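Local coordinates for protein cystathionine gamma-synthase (Xanthomonas oryzae pv. oryzae, PDB 6LD8) that probably catalyses pyridoxal-phosphate-dependent trans-sulfuration chemistry, with cystathionine gamma-synthase and possibly cystathionine gamma-lyase activity, at residues Asp66-Ala71 against Phe250-Gly255; Leu105-Asp110 against Leu130-Leu135; Gln267-Ala272 against Leu373-Glu378; Gln285-Gly290 against Met310-Leu315. The protein carries 1 engineered substitution. All blocks are in the same frame, centred on the assembly; numbering follows the deposited sequence.

Interaction 1: residues Asp66-Ala71 against Phe250-Gly255; sequences DLLGEA and FLTLRG
Leu253 reaches from helix 246-256 across to the backbone of helix 63-76, where its CD1 lies 3.8 Å from CA of Leu68. The short segments run in roughly the same direction, crossing at 37° with their axes 9.3 Å apart, and the contact between them is wholly apolar. Leu253 carries most of it. Its CB does not aim straight at the partner, but with CG anti to the backbone N (chi1 -163°) the isobutyl group swings over, CD1 between Leu68 and the CB of Ala71 and CD2 4.1 Å from the CB of Leu67. Leu68 slides past it in the opposite direction. The branched end of Leu68 also crosses Thr252 at about a right angle, with Leu68 CD2 3.6 Å from Thr252 CG2. Ala71 suits its place because a lone methyl leaves space for the leucine branch.

Polar groups turn elsewhere. Thr252 presents its methyl here while OG1 bonds back to Asp248 O within its own helix, as buried helical threonines often do. Beyond it, Arg254 makes a salt bridge to Asp216 of the second subunit.

This is ordinary helix-to-helix core packing, joining an early helix of this fold to one at the subunit interface; the Thr252 side chain lies about 10 Å from a bound pyridoxal-phosphate adduct.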
# COMPACT_ATOMS: atom_id res chain seq x y z
N ASP A 66 15.37 -7.33 -1.60
CA ASP A 66 16.61 -7.93 -1.08
C ASP A 66 16.56 -8.06 0.45
O ASP A 66 17.24 -8.90 0.92
CB ASP A 66 17.84 -7.13 -1.49
CG ASP A 66 18.28 -7.36 -2.93
OD1 ASP A 66 17.70 -8.26 -3.61
OD2 ASP A 66 19.14 -6.57 -3.41
N LEU A 67 15.89 -7.21 1.23
CA LEU A 67 15.80 -7.48 2.69
C LEU A 67 15.10 -8.83 2.86
O LEU A 67 15.50 -9.58 3.68
CB LEU A 67 14.98 -6.42 3.43
CG LEU A 67 15.74 -5.13 3.67
CD1 LEU A 67 14.81 -4.05 4.21
CD2 LEU A 67 16.93 -5.40 4.59
N LEU A 68 14.05 -9.11 2.11
CA LEU A 68 13.34 -10.40 2.21
C LEU A 68 14.27 -11.52 1.74
O LEU A 68 14.36 -12.53 2.45
CB LEU A 68 12.02 -10.37 1.48
CG LEU A 68 11.34 -11.71 1.52
CD1 LEU A 68 11.00 -12.12 2.97
CD2 LEU A 68 10.11 -11.68 0.66
N GLY A 69 15.01 -11.32 0.65
CA GLY A 69 15.94 -12.34 0.13
C GLY A 69 17.01 -12.69 1.13
O GLY A 69 17.30 -13.87 1.34
N GLU A 70 17.62 -11.66 1.71
CA GLU A 70 18.63 -11.79 2.77
C GLU A 70 18.03 -12.57 3.95
O GLU A 70 18.71 -13.42 4.47
CB GLU A 70 19.05 -10.43 3.32
CG GLU A 70 20.42 -9.93 2.91
CD GLU A 70 20.92 -8.89 3.92
OE1 GLU A 70 20.05 -8.10 4.43
OE2 GLU A 70 22.17 -8.87 4.24
N ALA A 71 16.88 -12.17 4.47
CA ALA A 71 16.35 -12.76 5.71
C ALA A 71 16.12 -14.26 5.46
O ALA A 71 16.48 -15.06 6.31
CB ALA A 71 15.10 -12.06 6.13
N PHE A 250 7.59 -6.12 1.12
CA PHE A 250 7.29 -5.38 2.35
C PHE A 250 6.29 -6.20 3.19
O PHE A 250 6.51 -6.34 4.38
CB PHE A 250 6.69 -4.00 2.04
CG PHE A 250 6.02 -3.38 3.21
CD1 PHE A 250 6.77 -2.92 4.27
CD2 PHE A 250 4.65 -3.34 3.29
CE1 PHE A 250 6.14 -2.38 5.38
CE2 PHE A 250 4.03 -2.80 4.40
CZ PHE A 250 4.78 -2.38 5.47
N LEU A 251 5.18 -6.63 2.63
CA LEU A 251 4.13 -7.30 3.42
C LEU A 251 4.64 -8.67 3.90
O LEU A 251 4.31 -9.08 5.02
CB LEU A 251 2.88 -7.48 2.57
CG LEU A 251 1.90 -6.32 2.55
CD1 LEU A 251 0.67 -6.75 1.78
CD2 LEU A 251 1.51 -5.88 3.97
N THR A 252 5.41 -9.34 3.05
CA THR A 252 6.01 -10.67 3.31
C THR A 252 7.03 -10.53 4.45
O THR A 252 6.94 -11.28 5.43
CB THR A 252 6.57 -11.33 2.06
OG1 THR A 252 5.47 -11.36 1.14
CG2 THR A 252 7.06 -12.74 2.33
N LEU A 253 7.88 -9.55 4.39
CA LEU A 253 8.82 -9.31 5.49
C LEU A 253 8.04 -9.02 6.80
O LEU A 253 8.45 -9.49 7.89
CB LEU A 253 9.71 -8.17 5.06
CG LEU A 253 10.98 -8.07 5.90
CD1 LEU A 253 11.99 -9.16 5.58
CD2 LEU A 253 11.63 -6.74 5.70
N ARG A 254 6.93 -8.30 6.73
CA ARG A 254 6.16 -7.96 7.93
C ARG A 254 5.60 -9.28 8.51
O ARG A 254 5.64 -9.51 9.72
CB ARG A 254 5.12 -6.93 7.50
CG ARG A 254 4.42 -6.25 8.67
CD ARG A 254 3.09 -5.72 8.25
NE ARG A 254 2.63 -4.63 9.08
CZ ARG A 254 1.51 -4.66 9.77
NH1 ARG A 254 0.76 -5.74 9.77
NH2 ARG A 254 1.11 -3.61 10.43
N GLY A 255 5.05 -10.13 7.67
CA GLY A 255 4.52 -11.43 8.12
C GLY A 255 5.63 -12.31 8.71
O GLY A 255 5.39 -12.90 9.77

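Interaction 2: residues Leu105-Asp110 against Leu130-Leu135; sequences LVVPHD and LITADL
Leu105 O accepts the N-H of Ile131 at 2.8 Å, the first of three closely spaced bonds that zip strands 104-108 and 129-133 together in parallel. Val107 uses both its N, given to Ile131 O, and its O, which takes Ala133 N, all three bonds nearly straight.

The tight part lies on the two faces of this strand pair. On one, Val107 CG1 meets Leu130 CD2 at 3.8 Å, the two side chains crossing at about a right angle, and Phe119 of helix 113-124 packs on Leu105 and Val107. On the other, Val106 CG1 touches Ala133 CB and Leu135 CD2, under helix 138-146. Beta-branched valines suit extended strands, and small Ala133 leaves space for Ser140 and Ala144 of that helix.

Past Pro108 the regularity fades. His109 N still reaches Ala133 O at 2.9 Å, but the bond is bent to 135° and comes from above the carbonyl plane. His109 CG sits between the backbone N and the carbonyl carbon (chi1 70°), which sets the ring alongside Asp134, whose carboxylate stacks on it with planes 24° apart; Asp134 CB sits over one face, Asp110 CB over the other. Thr132, exposed, lays its methyl against His109 CA. A water at the ring's edge lies 2.8 Å from His109 ND1 and accepts Leu135 N.

Strand 129-133 ends the sheet within this chain, where a beta-alpha-beta unit closes. The carboxylate beside the imidazole might stabilise a protonated ring, but Asp134 OD1 is also engaged by Thr136, and Arg163, which packs on His109 and pairs with Asp110, would oppose this.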
# COMPACT_ATOMS: atom_id res chain seq x y z
N LEU A 105 14.95 -34.45 -15.37
CA LEU A 105 14.53 -33.95 -14.05
C LEU A 105 13.78 -35.10 -13.39
O LEU A 105 12.84 -35.67 -14.07
CB LEU A 105 13.59 -32.77 -14.26
CG LEU A 105 12.81 -32.37 -13.01
CD1 LEU A 105 13.78 -31.85 -11.98
CD2 LEU A 105 11.73 -31.35 -13.34
N VAL A 106 14.14 -35.39 -12.14
CA VAL A 106 13.34 -36.33 -11.30
C VAL A 106 12.42 -35.53 -10.40
O VAL A 106 12.92 -34.67 -9.68
CB VAL A 106 14.27 -37.23 -10.46
CG1 VAL A 106 13.46 -38.14 -9.57
CG2 VAL A 106 15.18 -38.03 -11.35
N VAL A 107 11.13 -35.84 -10.38
CA VAL A 107 10.17 -35.17 -9.46
C VAL A 107 9.40 -36.22 -8.66
O VAL A 107 9.30 -37.38 -9.07
CB VAL A 107 9.20 -34.23 -10.19
CG1 VAL A 107 9.95 -33.26 -11.10
CG2 VAL A 107 8.15 -34.99 -10.94
N PRO A 108 8.85 -35.81 -7.49
CA PRO A 108 8.02 -36.70 -6.69
C PRO A 108 6.70 -36.97 -7.40
O PRO A 108 6.19 -36.08 -7.96
CB PRO A 108 7.80 -35.91 -5.39
CG PRO A 108 8.95 -34.91 -5.33
CD PRO A 108 9.12 -34.54 -6.79
N HIS A 109 6.14 -38.16 -7.22
CA HIS A 109 4.80 -38.55 -7.72
C HIS A 109 3.73 -37.74 -7.00
O HIS A 109 2.61 -37.64 -7.50
CB HIS A 109 4.60 -40.08 -7.53
CG HIS A 109 4.46 -40.54 -6.11
ND1 HIS A 109 5.32 -40.14 -5.10
CD2 HIS A 109 3.56 -41.38 -5.52
CE1 HIS A 109 4.94 -40.68 -3.95
NE2 HIS A 109 3.85 -41.44 -4.19
N ASP A 110 3.99 -37.30 -5.78
CA ASP A 110 2.90 -36.74 -4.93
C ASP A 110 3.12 -35.23 -4.70
O ASP A 110 2.61 -34.72 -3.67
CB ASP A 110 2.82 -37.54 -3.62
CG ASP A 110 4.01 -37.49 -2.69
OD1 ASP A 110 5.14 -37.06 -3.09
OD2 ASP A 110 3.83 -37.94 -1.51
N LEU A 130 11.39 -35.96 -18.13
CA LEU A 130 10.73 -35.98 -16.80
C LEU A 130 10.76 -37.43 -16.30
O LEU A 130 10.18 -38.25 -17.03
CB LEU A 130 9.27 -35.56 -16.99
CG LEU A 130 8.64 -34.66 -15.93
CD1 LEU A 130 7.18 -35.02 -15.74
CD2 LEU A 130 9.37 -34.67 -14.62
N ILE A 131 11.31 -37.71 -15.12
CA ILE A 131 11.00 -38.98 -14.39
C ILE A 131 10.20 -38.67 -13.12
O ILE A 131 10.66 -37.88 -12.32
CB ILE A 131 12.26 -39.79 -14.08
CG1 ILE A 131 12.96 -40.21 -15.37
CG2 ILE A 131 11.89 -41.00 -13.23
CD1 ILE A 131 14.45 -40.38 -15.22
N THR A 132 9.01 -39.25 -13.01
CA THR A 132 8.09 -39.15 -11.84
C THR A 132 8.29 -40.42 -10.99
O THR A 132 7.83 -41.46 -11.43
CB THR A 132 6.67 -38.81 -12.31
OG1 THR A 132 6.55 -37.48 -12.86
CG2 THR A 132 5.66 -38.86 -11.18
N ALA A 133 8.99 -40.31 -9.86
CA ALA A 133 9.40 -41.37 -8.90
C ALA A 133 8.76 -41.19 -7.52
O ALA A 133 8.38 -40.04 -7.13
CB ALA A 133 10.89 -41.31 -8.72
N ASP A 134 8.71 -42.28 -6.74
CA ASP A 134 8.33 -42.24 -5.30
C ASP A 134 9.63 -42.14 -4.53
O ASP A 134 10.26 -43.15 -4.35
CB ASP A 134 7.50 -43.45 -4.86
CG ASP A 134 6.98 -43.39 -3.42
OD1 ASP A 134 7.64 -42.69 -2.56
OD2 ASP A 134 5.93 -44.06 -3.16
N LEU A 135 10.00 -40.95 -4.07
CA LEU A 135 11.31 -40.78 -3.39
C LEU A 135 11.25 -41.33 -1.96
O LEU A 135 12.26 -41.17 -1.27
CB LEU A 135 11.68 -39.29 -3.38
CG LEU A 135 11.57 -38.55 -4.71
CD1 LEU A 135 12.15 -37.15 -4.55
CD2 LEU A 135 12.28 -39.27 -5.83
O HOH W 1 7.71 -39.18 -3.96

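Interaction 3: residues Gln267-Ala272 against Leu373-Glu378; sequences QENADA and LSIGIE
Asn269 ND2 donates to two backbone carbonyls at once, the oxygens of Glu378 (2.7 Å) and Gly376 (2.9 Å). The two bonds differ in shape. Gly376 O lies close to the plane of the amide and takes a nearly straight N-H (164°), whereas Glu378 O is tilted from that plane and its bond is more bent, at 147°. With both amide hydrogens used, rotation of the Asn269 head group is fixed, and asparagine suits the place: a short amide can satisfy two buried carbonyls of a chain that has just left its strand. On the other side of the amide, Asn269 OD1 lies 2.6 Å from a water that also approaches Glu378 O.

The segments belong to helix 259-277 and to the end of strand 370-374, so the contact lays a helix against the loop leaving an inner strand of the smaller mixed sheet, just before helix 380-396. His266, one turn earlier on the same helix, bonds Ile375 O.

Apolar contacts complete the seam. Ile375 points at the helix and touches it with two branches: its CG2, anti to the backbone N, lies 3.4 Å from Asn269 CB, and CD1 is 4.0 Å from the small methyl CB of Ala270. The carboxylate of Glu378 has partners outside the two segments: OE1 bonds Ser343 OG and OE2 forms a salt bridge with Arg22 of the second subunit.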
# COMPACT_ATOMS: atom_id res chain seq x y z
N GLN A 267 1.19 -25.17 15.83
CA GLN A 267 1.64 -26.55 16.19
C GLN A 267 0.88 -27.07 17.43
O GLN A 267 0.40 -28.24 17.41
CB GLN A 267 3.15 -26.54 16.34
CG GLN A 267 3.83 -26.55 14.98
CD GLN A 267 5.31 -26.81 15.07
OE1 GLN A 267 5.78 -27.78 14.50
NE2 GLN A 267 6.05 -25.95 15.77
N GLU A 268 0.66 -26.20 18.41
CA GLU A 268 -0.19 -26.50 19.58
C GLU A 268 -1.58 -26.91 19.09
O GLU A 268 -2.05 -27.98 19.53
CB GLU A 268 -0.26 -25.30 20.51
CG GLU A 268 -1.27 -25.46 21.64
CD GLU A 268 -1.31 -24.29 22.62
OE1 GLU A 268 -2.27 -24.20 23.39
OE2 GLU A 268 -0.38 -23.46 22.60
N ASN A 269 -2.20 -26.09 18.21
CA ASN A 269 -3.55 -26.40 17.69
C ASN A 269 -3.51 -27.70 16.90
O ASN A 269 -4.42 -28.52 17.08
CB ASN A 269 -4.13 -25.28 16.83
CG ASN A 269 -4.56 -24.06 17.60
OD1 ASN A 269 -4.78 -24.13 18.82
ND2 ASN A 269 -4.72 -22.95 16.88
N ALA A 270 -2.49 -27.92 16.08
CA ALA A 270 -2.46 -29.14 15.24
C ALA A 270 -2.30 -30.38 16.12
O ALA A 270 -2.99 -31.38 15.82
CB ALA A 270 -1.36 -29.08 14.22
N ASP A 271 -1.43 -30.34 17.15
CA ASP A 271 -1.30 -31.48 18.14
C ASP A 271 -2.67 -31.82 18.74
O ASP A 271 -3.06 -32.98 18.72
CB ASP A 271 -0.24 -31.19 19.19
CG ASP A 271 1.16 -31.11 18.59
OD1 ASP A 271 1.30 -31.51 17.39
OD2 ASP A 271 2.14 -30.61 19.32
N ALA A 272 -3.45 -30.83 19.15
CA ALA A 272 -4.78 -31.07 19.75
C ALA A 272 -5.73 -31.67 18.72
O ALA A 272 -6.55 -32.49 19.13
CB ALA A 272 -5.37 -29.81 20.29
N LEU A 373 -6.66 -30.02 6.13
CA LEU A 373 -6.78 -28.89 7.06
C LEU A 373 -5.48 -28.12 7.04
O LEU A 373 -4.42 -28.74 7.15
CB LEU A 373 -7.02 -29.40 8.47
CG LEU A 373 -8.23 -30.30 8.62
CD1 LEU A 373 -8.34 -30.76 10.06
CD2 LEU A 373 -9.47 -29.57 8.21
N SER A 374 -5.60 -26.81 6.90
CA SER A 374 -4.52 -25.89 7.28
C SER A 374 -4.97 -25.30 8.61
O SER A 374 -5.93 -24.50 8.63
CB SER A 374 -4.22 -24.86 6.24
OG SER A 374 -3.23 -23.93 6.72
N ILE A 375 -4.28 -25.66 9.68
CA ILE A 375 -4.72 -25.29 11.05
C ILE A 375 -4.11 -23.95 11.38
O ILE A 375 -2.88 -23.81 11.29
CB ILE A 375 -4.40 -26.40 12.06
CG1 ILE A 375 -5.34 -27.56 11.73
CG2 ILE A 375 -4.54 -25.91 13.50
CD1 ILE A 375 -4.83 -28.86 12.17
N GLY A 376 -4.99 -23.03 11.74
CA GLY A 376 -4.69 -21.63 12.06
C GLY A 376 -4.23 -21.47 13.49
O GLY A 376 -3.94 -22.51 14.15
N ILE A 377 -4.27 -20.23 13.95
CA ILE A 377 -3.91 -19.78 15.31
C ILE A 377 -5.11 -19.30 16.12
O ILE A 377 -4.88 -18.66 17.13
CB ILE A 377 -2.82 -18.74 15.21
CG1 ILE A 377 -3.26 -17.38 14.65
CG2 ILE A 377 -1.68 -19.34 14.42
CD1 ILE A 377 -2.14 -16.35 14.78
N GLU A 378 -6.33 -19.65 15.73
CA GLU A 378 -7.52 -19.47 16.59
C GLU A 378 -7.37 -20.31 17.88
O GLU A 378 -6.46 -21.17 17.99
CB GLU A 378 -8.77 -19.92 15.83
CG GLU A 378 -9.00 -19.20 14.51
CD GLU A 378 -8.47 -19.91 13.25
OE1 GLU A 378 -7.56 -20.82 13.37
OE2 GLU A 378 -8.95 -19.57 12.15
O HOH W 2 -5.00 -22.20 20.50

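Interaction 4: residues Gln285-Gly290 against Met310-Leu315; sequences QVYFPG and MMSFEL
An antiparallel pair of strands at one edge of the five-stranded sheet in this chain, 283-287 beside 310-315, brings Tyr287 opposite Ser312. Tyr287 N gives an almost straight bond (177°) to Ser312 O at 2.7 Å, and Ser312 N returns one to Tyr287 O. Glu314 N bonds Gln285 O, while the reverse bond, Gln285 N to Glu314 O, is weak. Between these, Val286 and Phe313 form a non-hydrogen-bonded pair, and Val286 CG2 touches Phe313 CB on the face toward helix 259-277.

The opposite face carries Tyr287, Ser312 and Glu314. Tyr287 CG is anti to the carbonyl carbon (chi1 -51°), which lays the ring along the partner strand until its hydroxyl gives a 3.0 Å bond to Glu314 OE2. The oxygen is met from above the carboxylate, whose plane stands 86° from the ring. Ser312 OG turns to Pro160 O.

Beyond the paired residues, Phe288 packs on Met311. The Met311 CE methyl sits over one ring face, 4.0 Å from the ring centroid, and SD lies obliquely, a Met-aromatic contact; Phe288 CD1 approaches Met310 O with its ring edge at 3.4 Å. The flexible thioether of Met311 can adapt to the ring and also packs on Ile273 of helix 259-277.

The single hydroxyl bond to the partly exposed Glu314 would probably steady its negative charge, while Phe288 and Met311, past the paired residues, meet through dispersion and Met-aromatic packing.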
# COMPACT_ATOMS: atom_id res chain seq x y z
N GLN A 285 -8.82 -42.61 8.43
CA GLN A 285 -7.33 -42.44 8.47
C GLN A 285 -7.00 -40.96 8.72
O GLN A 285 -7.78 -40.10 8.26
CB GLN A 285 -6.75 -43.02 7.17
CG GLN A 285 -5.26 -43.34 7.21
CD GLN A 285 -4.91 -44.37 8.25
OE1 GLN A 285 -5.52 -45.44 8.30
NE2 GLN A 285 -3.94 -44.04 9.10
N VAL A 286 -5.90 -40.69 9.43
CA VAL A 286 -5.34 -39.33 9.62
C VAL A 286 -3.91 -39.33 9.12
O VAL A 286 -3.13 -40.17 9.58
CB VAL A 286 -5.37 -38.87 11.09
CG1 VAL A 286 -4.78 -37.47 11.27
CG2 VAL A 286 -6.78 -38.92 11.65
N TYR A 287 -3.54 -38.32 8.34
CA TYR A 287 -2.16 -38.17 7.85
C TYR A 287 -1.60 -36.93 8.52
O TYR A 287 -2.02 -35.78 8.21
CB TYR A 287 -2.15 -38.09 6.33
CG TYR A 287 -2.90 -39.20 5.65
CD1 TYR A 287 -2.32 -40.46 5.43
CD2 TYR A 287 -4.21 -39.02 5.28
CE1 TYR A 287 -3.02 -41.49 4.82
CE2 TYR A 287 -4.92 -40.03 4.65
CZ TYR A 287 -4.33 -41.26 4.41
OH TYR A 287 -5.10 -42.21 3.82
N PHE A 288 -0.69 -37.16 9.46
CA PHE A 288 -0.04 -36.10 10.26
C PHE A 288 1.23 -36.69 10.81
O PHE A 288 1.20 -37.63 11.60
CB PHE A 288 -0.96 -35.60 11.38
CG PHE A 288 -0.34 -34.47 12.14
CD1 PHE A 288 -0.02 -33.28 11.50
CD2 PHE A 288 -0.04 -34.59 13.48
CE1 PHE A 288 0.59 -32.25 12.18
CE2 PHE A 288 0.57 -33.55 14.18
CZ PHE A 288 0.89 -32.38 13.53
N PRO A 289 2.37 -36.13 10.41
CA PRO A 289 3.66 -36.63 10.82
C PRO A 289 3.84 -36.68 12.34
O PRO A 289 4.75 -37.34 12.77
CB PRO A 289 4.69 -35.64 10.22
CG PRO A 289 3.92 -34.98 9.09
CD PRO A 289 2.47 -34.96 9.53
N GLY A 290 3.08 -35.91 13.12
CA GLY A 290 3.25 -35.93 14.58
C GLY A 290 2.68 -37.19 15.24
O GLY A 290 2.94 -37.39 16.40
N MET A 310 -0.10 -28.73 8.93
CA MET A 310 -0.88 -29.32 7.81
C MET A 310 -1.21 -30.77 8.17
O MET A 310 -0.33 -31.49 8.64
CB MET A 310 -0.10 -29.27 6.49
CG MET A 310 0.21 -27.84 6.01
SD MET A 310 -1.26 -26.82 5.92
CE MET A 310 -2.18 -27.73 4.68
N MET A 311 -2.43 -31.18 7.90
CA MET A 311 -2.80 -32.59 8.03
C MET A 311 -3.95 -32.90 7.06
O MET A 311 -4.64 -31.95 6.65
CB MET A 311 -3.18 -32.92 9.48
CG MET A 311 -4.47 -32.31 9.98
SD MET A 311 -4.85 -32.90 11.71
CE MET A 311 -3.50 -32.14 12.60
N SER A 312 -4.15 -34.17 6.71
CA SER A 312 -5.39 -34.59 6.01
C SER A 312 -5.95 -35.84 6.66
O SER A 312 -5.34 -36.42 7.57
CB SER A 312 -5.17 -34.69 4.51
OG SER A 312 -3.93 -35.31 4.24
N PHE A 313 -7.18 -36.14 6.31
CA PHE A 313 -7.94 -37.24 6.90
C PHE A 313 -9.08 -37.63 5.95
O PHE A 313 -9.48 -36.83 5.00
CB PHE A 313 -8.44 -36.82 8.29
CG PHE A 313 -9.54 -35.79 8.24
CD1 PHE A 313 -9.24 -34.45 8.04
CD2 PHE A 313 -10.86 -36.15 8.42
CE1 PHE A 313 -10.24 -33.50 8.01
CE2 PHE A 313 -11.86 -35.19 8.38
CZ PHE A 313 -11.55 -33.88 8.16
N GLU A 314 -9.53 -38.86 6.15
CA GLU A 314 -10.62 -39.51 5.36
C GLU A 314 -11.68 -39.88 6.38
O GLU A 314 -11.35 -40.55 7.36
CB GLU A 314 -10.15 -40.77 4.60
CG GLU A 314 -9.46 -40.52 3.25
CD GLU A 314 -8.36 -41.52 2.88
OE1 GLU A 314 -7.71 -41.32 1.82
OE2 GLU A 314 -8.13 -42.50 3.66
N LEU A 315 -12.85 -39.32 6.17
CA LEU A 315 -14.13 -39.61 6.82
C LEU A 315 -14.66 -40.98 6.38
O LEU A 315 -14.43 -41.39 5.23
CB LEU A 315 -15.11 -38.52 6.40
CG LEU A 315 -15.55 -37.54 7.47
CD1 LEU A 315 -14.53 -37.41 8.58
CD2 LEU A 315 -15.85 -36.19 6.84

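Interactions 3 and 4 meet directly: Leu373 N lies 2.8 Å from Met311 O, probably a hydrogen bond between neighbouring strands of one sheet, and Met311 CE packs 3.3 Å from Ala270 O and 3.6 Å from Ile375 CD1. Their centres are about 12 Å apart. Interaction 2 lies in the larger seven-stranded sheet, its centre about 31 Å from that of interaction 1, on the opposite side of the chain's centre. Interactions 1 and 3 both touch the second subunit. Distances to a bound pyridoxal-phosphate adduct differ: the Met310 side chain (interaction 4) is about 7 Å from it, those of Thr252 (interaction 1) and Pro108 (interaction 2) about 10 Å, and that of Ile375 (interaction 3) about 14 Å.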